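Local coordinates for protein R.Ecl18kI (PDB 2GB7) that recognises the double-stranded DNA sequence 5'-CCNGG-3' as a type II restriction endonuclease, flipping nucleotides out of the helix, and cleaves ahead of the first C, at residues 7-12 / 73-78; 139-144 / 280-285; 211-216 / 237-242. The protein carries 1 engineered substitution. One frame throughout, in Å; residues are numbered along the deposited sequence.

Contact 1. Residues 7-12 / 73-78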
loop_
_atom_site.group_PDB
_atom_site.type_symbol
_atom_site.label_atom_id
_atom_site.label_comp_id
_atom_site.label_asym_id
_atom_site.label_seq_id
_atom_site.Cartn_x
_atom_site.Cartn_y
_atom_site.Cartn_z
ATOM N N GLY F 7 -24.723 1.132 -3.521
ATOM C CA GLY F 7 -24.458 -0.121 -2.794
ATOM C C GLY F 7 -24.901 -1.327 -3.601
ATOM O O GLY F 7 -24.256 -2.370 -3.616
ATOM N N GLU F 8 -26.022 -1.177 -4.292
ATOM C CA GLU F 8 -26.515 -2.241 -5.154
ATOM C C GLU F 8 -25.572 -2.506 -6.320
ATOM O O GLU F 8 -25.364 -3.658 -6.694
ATOM C CB GLU F 8 -27.926 -1.914 -5.641
ATOM C CG GLU F 8 -28.961 -2.177 -4.564
ATOM C CD GLU F 8 -30.209 -1.327 -4.702
ATOM O OE1 GLU F 8 -30.562 -0.934 -5.835
ATOM O OE2 GLU F 8 -30.839 -1.058 -3.659
ATOM N N PHE F 9 -25.008 -1.431 -6.875
ATOM C CA PHE F 9 -24.080 -1.506 -7.998
ATOM C C PHE F 9 -22.804 -2.214 -7.548
ATOM O O PHE F 9 -22.281 -3.072 -8.262
ATOM C CB PHE F 9 -23.774 -0.096 -8.514
ATOM C CG PHE F 9 -23.096 -0.052 -9.872
ATOM C CD1 PHE F 9 -23.501 -0.881 -10.911
ATOM C CD2 PHE F 9 -22.082 0.873 -10.116
ATOM C CE1 PHE F 9 -22.880 -0.804 -12.165
ATOM C CE2 PHE F 9 -21.457 0.949 -11.354
ATOM C CZ PHE F 9 -21.860 0.116 -12.380
ATOM N N LYS F 10 -22.326 -1.884 -6.351
ATOM C CA LYS F 10 -21.156 -2.578 -5.786
ATOM C C LYS F 10 -21.396 -4.076 -5.660
ATOM O O LYS F 10 -20.511 -4.893 -5.990
ATOM C CB LYS F 10 -20.774 -2.011 -4.422
ATOM C CG LYS F 10 -20.179 -0.617 -4.452
ATOM C CD LYS F 10 -19.841 -0.180 -3.046
ATOM C CE LYS F 10 -20.430 1.180 -2.716
ATOM N NZ LYS F 10 -20.180 1.561 -1.286
ATOM N N THR F 11 -22.587 -4.444 -5.188
ATOM C CA THR F 11 -22.928 -5.849 -4.989
ATOM C C THR F 11 -22.976 -6.611 -6.314
ATOM O O THR F 11 -22.455 -7.732 -6.423
ATOM C CB THR F 11 -24.229 -6.003 -4.191
ATOM O OG1 THR F 11 -24.025 -5.450 -2.883
ATOM C CG2 THR F 11 -24.616 -7.476 -4.047
ATOM N N LEU F 12 -23.575 -5.979 -7.318
ATOM C CA LEU F 12 -23.606 -6.528 -8.660
ATOM C C LEU F 12 -22.187 -6.681 -9.238
ATOM O O LEU F 12 -21.871 -7.711 -9.825
ATOM C CB LEU F 12 -24.486 -5.653 -9.559
ATOM C CG LEU F 12 -24.483 -5.899 -11.066
ATOM C CD1 LEU F 12 -25.070 -7.260 -11.428
ATOM C CD2 LEU F 12 -25.235 -4.776 -11.757
ATOM N N THR F 73 -17.480 -1.756 -19.449
ATOM C CA THR F 73 -18.580 -1.261 -20.312
ATOM C C THR F 73 -19.907 -1.923 -19.949
ATOM O O THR F 73 -20.957 -1.244 -19.874
ATOM C CB THR F 73 -18.239 -1.518 -21.768
ATOM O OG1 THR F 73 -17.075 -0.754 -22.109
ATOM C CG2 THR F 73 -19.404 -1.134 -22.689
ATOM N N ARG F 74 -19.871 -3.230 -19.710
ATOM C CA ARG F 74 -21.067 -3.983 -19.358
ATOM C C ARG F 74 -21.645 -3.529 -18.031
ATOM O O ARG F 74 -22.863 -3.343 -17.920
ATOM C CB ARG F 74 -20.808 -5.481 -19.348
ATOM C CG ARG F 74 -22.055 -6.341 -19.339
ATOM C CD ARG F 74 -21.767 -7.759 -19.812
ATOM N NE ARG F 74 -21.185 -7.778 -21.156
ATOM C CZ ARG F 74 -19.886 -7.921 -21.441
ATOM N NH1 ARG F 74 -18.959 -8.093 -20.483
ATOM N NH2 ARG F 74 -19.513 -7.906 -22.715
ATOM N N MET F 75 -20.777 -3.330 -17.047
ATOM C CA MET F 75 -21.221 -2.830 -15.754
ATOM C C MET F 75 -21.879 -1.478 -15.904
ATOM O O MET F 75 -22.955 -1.252 -15.368
ATOM C CB MET F 75 -20.069 -2.788 -14.740
ATOM C CG MET F 75 -19.573 -4.169 -14.377
ATOM S SD MET F 75 -20.869 -5.313 -13.861
ATOM C CE MET F 75 -21.505 -4.501 -12.417
ATOM N N LEU F 76 -21.246 -0.586 -16.655
ATOM C CA LEU F 76 -21.792 0.753 -16.842
ATOM C C LEU F 76 -23.157 0.727 -17.518
ATOM O O LEU F 76 -23.984 1.614 -17.310
ATOM C CB LEU F 76 -20.830 1.615 -17.660
ATOM C CG LEU F 76 -19.566 2.101 -16.948
ATOM C CD1 LEU F 76 -18.615 2.818 -17.921
ATOM C CD2 LEU F 76 -19.917 3.006 -15.771
ATOM N N SER F 77 -23.417 -0.288 -18.326
ATOM C CA SER F 77 -24.674 -0.254 -19.083
ATOM C C SER F 77 -25.907 -0.568 -18.194
ATOM O O SER F 77 -27.053 -0.231 -18.538
ATOM C CB SER F 77 -24.536 -1.108 -20.341
ATOM O OG SER F 77 -23.365 -0.701 -21.047
ATOM N N TYR F 78 -25.649 -1.136 -17.013
ATOM C CA TYR F 78 -26.675 -1.338 -15.979
ATOM C C TYR F 78 -27.221 -0.051 -15.349
ATOM O O TYR F 78 -28.204 -0.089 -14.598
ATOM C CB TYR F 78 -26.118 -2.187 -14.850
ATOM C CG TYR F 78 -26.167 -3.672 -15.068
ATOM C CD1 TYR F 78 -25.046 -4.353 -15.532
ATOM C CD2 TYR F 78 -27.320 -4.410 -14.771
ATOM C CE1 TYR F 78 -25.058 -5.726 -15.708
ATOM C CE2 TYR F 78 -27.348 -5.791 -14.947
ATOM C CZ TYR F 78 -26.201 -6.441 -15.415
ATOM O OH TYR F 78 -26.187 -7.801 -15.604
#

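Contact 2. Residues 139-144 / 280-285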
loop_
_atom_site.group_PDB
_atom_site.type_symbol
_atom_site.label_atom_id
_atom_site.label_comp_id
_atom_site.label_asym_id
_atom_site.label_seq_id
_atom_site.Cartn_x
_atom_site.Cartn_y
_atom_site.Cartn_z
ATOM N N VAL F 139 9.833 -26.516 -3.741
ATOM C CA VAL F 139 9.328 -25.398 -2.964
ATOM C C VAL F 139 7.965 -25.723 -2.382
ATOM O O VAL F 139 7.152 -26.472 -2.969
ATOM C CB VAL F 139 9.212 -24.079 -3.764
ATOM C CG1 VAL F 139 10.581 -23.601 -4.238
ATOM C CG2 VAL F 139 8.199 -24.234 -4.954
ATOM N N ASP F 140 7.741 -25.179 -1.198
ATOM C CA ASP F 140 6.412 -25.073 -0.664
ATOM C C ASP F 140 5.920 -23.677 -0.939
ATOM O O ASP F 140 6.675 -22.701 -0.852
ATOM C CB ASP F 140 6.368 -25.350 0.838
ATOM C CG ASP F 140 6.441 -26.835 1.163
ATOM O OD1 ASP F 140 6.467 -27.666 0.226
ATOM O OD2 ASP F 140 6.517 -27.187 2.364
ATOM N N VAL F 141 4.638 -23.597 -1.260
ATOM C CA VAL F 141 4.001 -22.350 -1.579
ATOM C C VAL F 141 3.135 -21.990 -0.373
ATOM O O VAL F 141 2.168 -22.682 -0.060
ATOM C CB VAL F 141 3.128 -22.496 -2.836
ATOM C CG1 VAL F 141 2.438 -21.164 -3.193
ATOM C CG2 VAL F 141 3.966 -23.033 -3.991
ATOM N N GLN F 142 3.510 -20.927 0.328
ATOM C CA GLN F 142 2.794 -20.524 1.544
ATOM C C GLN F 142 1.267 -20.351 1.389
ATOM O O GLN F 142 0.514 -20.626 2.323
ATOM C CB GLN F 142 3.552 -19.400 2.254
ATOM C CG GLN F 142 4.828 -19.891 2.950
ATOM C CD GLN F 142 4.595 -20.392 4.371
ATOM O OE1 GLN F 142 5.541 -20.523 5.147
ATOM N NE2 GLN F 142 3.342 -20.681 4.716
ATOM N N GLY F 143 0.803 -19.917 0.224
ATOM C CA GLY F 143 -0.638 -19.804 0.010
ATOM C C GLY F 143 -1.372 -21.124 -0.193
ATOM O O GLY F 143 -2.580 -21.124 -0.461
ATOM N N ALA F 144 -0.654 -22.242 -0.053
ATOM C CA ALA F 144 -1.167 -23.552 -0.451
ATOM C C ALA F 144 -1.150 -24.626 0.639
ATOM O O ALA F 144 -1.707 -25.705 0.443
ATOM C CB ALA F 144 -0.423 -24.049 -1.696
ATOM N N LEU F 280 0.872 -33.288 -0.004
ATOM C CA LEU F 280 -0.502 -33.753 -0.263
ATOM C C LEU F 280 -1.494 -32.611 -0.101
ATOM O O LEU F 280 -2.442 -32.497 -0.867
ATOM C CB LEU F 280 -0.874 -34.959 0.618
ATOM C CG LEU F 280 -0.186 -36.292 0.275
ATOM C CD1 LEU F 280 -0.376 -37.320 1.374
ATOM C CD2 LEU F 280 -0.657 -36.853 -1.072
ATOM N N LYS F 281 -1.257 -31.762 0.892
ATOM C CA LYS F 281 -2.021 -30.537 1.111
ATOM C C LYS F 281 -1.957 -29.591 -0.088
ATOM O O LYS F 281 -2.960 -29.020 -0.525
ATOM C CB LYS F 281 -1.427 -29.834 2.327
ATOM C CG LYS F 281 -2.272 -28.769 2.956
ATOM C CD LYS F 281 -2.845 -29.241 4.284
ATOM C CE LYS F 281 -1.739 -29.505 5.310
ATOM N NZ LYS F 281 -2.306 -29.822 6.657
ATOM N N GLN F 282 -0.763 -29.423 -0.634
ATOM C CA GLN F 282 -0.596 -28.536 -1.776
ATOM C C GLN F 282 -1.201 -29.110 -3.053
ATOM O O GLN F 282 -1.776 -28.366 -3.839
ATOM C CB GLN F 282 0.877 -28.195 -1.967
ATOM C CG GLN F 282 1.414 -27.331 -0.832
ATOM C CD GLN F 282 2.909 -27.210 -0.890
ATOM O OE1 GLN F 282 3.452 -26.329 -1.574
ATOM N NE2 GLN F 282 3.595 -28.082 -0.172
ATOM N N ILE F 283 -1.121 -30.427 -3.237
ATOM C CA ILE F 283 -1.775 -31.071 -4.384
ATOM C C ILE F 283 -3.288 -30.801 -4.354
ATOM O O ILE F 283 -3.910 -30.610 -5.410
ATOM C CB ILE F 283 -1.506 -32.586 -4.462
ATOM C CG1 ILE F 283 -0.042 -32.866 -4.795
ATOM C CG2 ILE F 283 -2.398 -33.240 -5.531
ATOM C CD1 ILE F 283 0.379 -34.312 -4.517
ATOM N N GLU F 284 -3.857 -30.758 -3.148
ATOM C CA GLU F 284 -5.277 -30.446 -2.966
ATOM C C GLU F 284 -5.600 -29.059 -3.476
ATOM O O GLU F 284 -6.578 -28.874 -4.200
ATOM C CB GLU F 284 -5.647 -30.522 -1.491
ATOM C CG GLU F 284 -7.139 -30.535 -1.184
ATOM C CD GLU F 284 -7.397 -31.082 0.203
ATOM O OE1 GLU F 284 -6.560 -30.835 1.089
ATOM O OE2 GLU F 284 -8.421 -31.764 0.415
ATOM N N LYS F 285 -4.773 -28.094 -3.071
ATOM C CA LYS F 285 -4.924 -26.697 -3.468
ATOM C C LYS F 285 -4.872 -26.568 -4.981
ATOM O O LYS F 285 -5.619 -25.796 -5.568
ATOM C CB LYS F 285 -3.840 -25.820 -2.815
ATOM C CG LYS F 285 -4.185 -25.245 -1.427
ATOM C CD LYS F 285 -4.733 -26.298 -0.442
ATOM C CE LYS F 285 -4.657 -25.851 1.007
ATOM N NZ LYS F 285 -4.943 -27.022 1.888
#

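Contact 3. Residues 211-216 / 237-242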
loop_
_atom_site.group_PDB
_atom_site.type_symbol
_atom_site.label_atom_id
_atom_site.label_comp_id
_atom_site.label_asym_id
_atom_site.label_seq_id
_atom_site.Cartn_x
_atom_site.Cartn_y
_atom_site.Cartn_z
ATOM N N ASP F 211 11.627 -0.463 -11.273
ATOM C CA ASP F 211 12.819 0.130 -11.887
ATOM C C ASP F 211 13.327 1.379 -11.180
ATOM O O ASP F 211 14.179 2.112 -11.719
ATOM C CB ASP F 211 12.533 0.473 -13.374
ATOM C CG ASP F 211 11.351 1.449 -13.564
ATOM O OD1 ASP F 211 10.856 2.054 -12.599
ATOM O OD2 ASP F 211 10.902 1.627 -14.721
ATOM N N SER F 212 12.786 1.664 -9.999
ATOM C CA SER F 212 12.902 3.025 -9.505
ATOM C C SER F 212 13.415 3.147 -8.104
ATOM O O SER F 212 13.556 4.260 -7.599
ATOM C CB SER F 212 11.558 3.781 -9.630
ATOM O OG SER F 212 10.638 3.259 -8.678
ATOM N N PHE F 213 13.732 2.020 -7.475
ATOM C CA PHE F 213 14.188 2.075 -6.083
ATOM C C PHE F 213 15.613 2.630 -5.981
ATOM O O PHE F 213 16.425 2.493 -6.904
ATOM C CB PHE F 213 14.054 0.702 -5.406
ATOM C CG PHE F 213 14.762 -0.407 -6.133
ATOM C CD1 PHE F 213 16.090 -0.719 -5.820
ATOM C CD2 PHE F 213 14.109 -1.148 -7.111
ATOM C CE1 PHE F 213 16.748 -1.735 -6.461
ATOM C CE2 PHE F 213 14.782 -2.190 -7.786
ATOM C CZ PHE F 213 16.093 -2.477 -7.463
ATOM N N SER F 214 15.897 3.276 -4.859
ATOM C CA SER F 214 17.136 4.024 -4.650
ATOM C C SER F 214 18.277 3.218 -4.061
ATOM O O SER F 214 18.064 2.150 -3.462
ATOM C CB SER F 214 16.871 5.189 -3.702
ATOM O OG SER F 214 16.572 4.708 -2.406
ATOM N N GLU F 215 19.484 3.779 -4.164
ATOM C CA GLU F 215 20.645 3.186 -3.498
ATOM C C GLU F 215 20.454 3.127 -1.990
ATOM O O GLU F 215 20.850 2.154 -1.365
ATOM C CB GLU F 215 21.957 3.918 -3.843
ATOM C CG GLU F 215 23.243 3.289 -3.216
ATOM C CD GLU F 215 23.520 1.830 -3.640
ATOM O OE1 GLU F 215 22.784 1.280 -4.486
ATOM O OE2 GLU F 215 24.487 1.216 -3.122
ATOM N N GLU F 216 19.822 4.150 -1.414
ATOM C CA GLU F 216 19.520 4.122 0.015
ATOM C C GLU F 216 18.662 2.917 0.392
ATOM O O GLU F 216 18.934 2.249 1.381
ATOM C CB GLU F 216 18.850 5.418 0.465
ATOM C CG GLU F 216 18.469 5.448 1.955
ATOM N N PHE F 237 19.937 -1.738 -16.974
ATOM C CA PHE F 237 19.551 -0.382 -17.303
ATOM C C PHE F 237 19.771 0.557 -16.127
ATOM O O PHE F 237 20.254 1.678 -16.298
ATOM C CB PHE F 237 18.085 -0.330 -17.706
ATOM C CG PHE F 237 17.623 1.043 -18.087
ATOM C CD1 PHE F 237 18.128 1.660 -19.225
ATOM C CD2 PHE F 237 16.692 1.717 -17.310
ATOM C CE1 PHE F 237 17.710 2.935 -19.592
ATOM C CE2 PHE F 237 16.262 2.997 -17.668
ATOM C CZ PHE F 237 16.777 3.605 -18.812
ATOM N N LYS F 238 19.429 0.094 -14.928
ATOM C CA LYS F 238 19.373 0.980 -13.772
ATOM C C LYS F 238 20.351 0.667 -12.631
ATOM O O LYS F 238 20.659 1.559 -11.833
ATOM C CB LYS F 238 17.941 1.027 -13.243
ATOM C CG LYS F 238 16.996 1.886 -14.091
ATOM C CD LYS F 238 17.169 3.365 -13.783
ATOM C CE LYS F 238 16.224 4.215 -14.623
ATOM N NZ LYS F 238 14.837 3.639 -14.662
ATOM N N TYR F 239 20.826 -0.579 -12.569
ATOM C CA TYR F 239 21.655 -1.064 -11.448
ATOM C C TYR F 239 22.874 -1.836 -11.944
ATOM O O TYR F 239 23.341 -2.777 -11.309
ATOM C CB TYR F 239 20.798 -1.940 -10.527
ATOM C CG TYR F 239 19.546 -1.214 -10.106
ATOM C CD1 TYR F 239 18.327 -1.486 -10.715
ATOM C CD2 TYR F 239 19.600 -0.222 -9.127
ATOM C CE1 TYR F 239 17.166 -0.791 -10.346
ATOM C CE2 TYR F 239 18.459 0.485 -8.757
ATOM C CZ TYR F 239 17.247 0.187 -9.379
ATOM O OH TYR F 239 16.100 0.847 -9.043
ATOM N N LYS F 240 23.407 -1.407 -13.081
ATOM C CA LYS F 240 24.402 -2.193 -13.791
ATOM C C LYS F 240 25.635 -2.529 -12.950
ATOM O O LYS F 240 26.083 -3.671 -12.901
ATOM C CB LYS F 240 24.831 -1.452 -15.056
ATOM C CG LYS F 240 25.638 -2.317 -16.002
ATOM C CD LYS F 240 26.262 -1.493 -17.096
ATOM C CE LYS F 240 25.238 -1.019 -18.131
ATOM N NZ LYS F 240 24.611 -2.142 -18.895
ATOM N N ASN F 241 26.179 -1.516 -12.304
ATOM C CA ASN F 241 27.398 -1.673 -11.530
ATOM C C ASN F 241 27.173 -2.510 -10.281
ATOM O O ASN F 241 28.094 -3.169 -9.790
ATOM C CB ASN F 241 27.899 -0.292 -11.102
ATOM N N ASN F 242 25.932 -2.498 -9.800
ATOM C CA ASN F 242 25.649 -2.656 -8.380
ATOM C C ASN F 242 25.552 -4.107 -7.971
ATOM O O ASN F 242 24.539 -4.749 -8.225
ATOM C CB ASN F 242 24.341 -1.938 -8.054
ATOM C CG ASN F 242 24.180 -1.687 -6.585
ATOM O OD1 ASN F 242 24.607 -2.493 -5.756
ATOM N ND2 ASN F 242 23.583 -0.556 -6.239
#

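Contact 1. Residues 7-12 / 73-78
Met75 meets Phe9 through its carbonyl group and its terminal methyl, and Leu12 through that methyl. Its carbonyl oxygen lies close to the plane of the Phe9 ring, at the ring's edge, with Met75 O 3.2 Å from Phe9 CE1, so the rim of the phenyl is turned to the polar atom and not a face. CG of Phe9 stands anti to the backbone N and beside the carbonyl carbon (chi1 -166°); from there the ring brings CE1 and CZ to Met75 O. The Met75 side chain folds back at chi2 and chi3 (-52° and -62°), and its terminal methyl touches both partners: Met75 CE is 3.6 Å from Leu12 CG and 4.0 Å from Phe9 CE1. Leu12 and the methionine run past each other in opposite senses. Leu76 adds little beyond its backbone N, 4.4 Å from Phe9 CZ at the ring edge. At Tyr78 the contact becomes a CH-pi interaction, with Leu12 CD2 3.6 Å from the ring centroid and poised over the centre of one face. Tyr78 N also bonds back to Met75 O, giving that oxygen a partner within its own turn. The two short segments run roughly antiparallel, joining helix 6-20 to the C-terminal part of helix 49-77; Met75 and Leu76 also rest on Leu108 of helix 102-134, and Leu76 reaches Thr98 of the second subunit.

Contact 2. Residues 139-144 / 280-285
Gln282 grips Asp140 and Val141 with both ends of its amide. In the first of two hydrogen bonds, Gln282 NE2 donates to Asp140 OD1 over 2.9 Å and almost straight, at 165°. The carboxylate and amide planes stand nearly perpendicular, so the N-H, which lies close to its own amide plane, comes down on OD1 from above the carboxylate. NE2 also donates to Ser278 O, one turn back in the same helix. In the second, Val141 N donates to Gln282 OE1 over 3.0 Å, arriving from above the plane of that carbonyl. The glutamine can span the gap because its chain is extended beyond CG (chi2 170°). Asp140 has further partners: OD1 forms a salt bridge with Arg299, and OD2 accepts from Val166 N and Ser278 OG, a network that would be expected to favour the charged carboxylate.

Apolar contacts gather around Ala144. Its methyl packs against two helix side chains, Ala144 CB lying 3.9 Å from Gln282 CG and 4.0 Å from Lys285 CG. Set apart from these, carbons CG, CD and CE of Lys285 lie close against Ala144 O, CE at 3.0 Å. That oxygen is buried without a polar partner in the model.

Together these bonds close the outer edge of a sheet. Strand 140-141 is an outermost strand, paired with 161-163 through Asp140 and Val162; Val141 N is satisfied by a side chain of helix 269-285 and, just before the strand, Val139 N is bonded to Tyr295 OH and Val139 O to Arg299, at the margin of the mixed sheet of a PD-(D/E)XK nuclease fold.

Contact 3. Residues 211-216 / 237-242
Tyr239 lies against Phe213 in an offset stack, the centroids 4.3 Å apart and the planes only 7° from parallel. The displacement sets the phenol oxygen, not the ring centre, over the middle of the phenyl, while Phe213 CZ sits over the tyrosine face toward its rim. Lys238 CB lies over the opposite face, toward the rim.

Hydrogen bonding begins with the same tyrosine. Its hydroxyl donates to the backbone of its stacking partner, Tyr239 OH to Phe213 O at 2.7 Å, in the carbonyl plane and on a lone pair. Two weak bonds flank it. Lys238 NZ reaches Asp211 O at 3.4 Å, and Asn242 and Glu215 meet tip to tip through Asn242 ND2 and Glu215 OE1; the amide's other end, OD1, accepts from Arg244 N.

Electrostatics contribute loosely, Asp211 OD2 lying 4.4 Å from Lys238 NZ, beyond a salt bridge. The contact joins the start of helix 215-223, where Ser214 is the N-cap, to the turn between helix 232-238 and strand 245-247. One tyrosine does most of the joining: stacking holds its ring on the Phe213 ring and a directed bond its hydroxyl on the Phe213 carbonyl, whereas the flanking bonds are weak and involve more exposed residues.

How the contacts relate
The three contacts use different elements and lie far apart, nearest atoms at least about 22 Å from one another. Contacts 1 and 2 are largely buried, contact 3 only partly so. Contact 1, earliest in the chain and beyond the sheet, packs helix on helix by apolar groups near the second subunit. Contacts 2 and 3 belong to the region of the mixed sheet, on opposite sides of the chain's centre, with contact 3 nested inside the loop that contact 2 closes. Contact 2 secures an edge strand through buried amide and carboxylate bonds; contact 3 instead ties two loop-rich segments by aromatic stacking and hydroxyl bonding, with weaker polar pairs toward solvent.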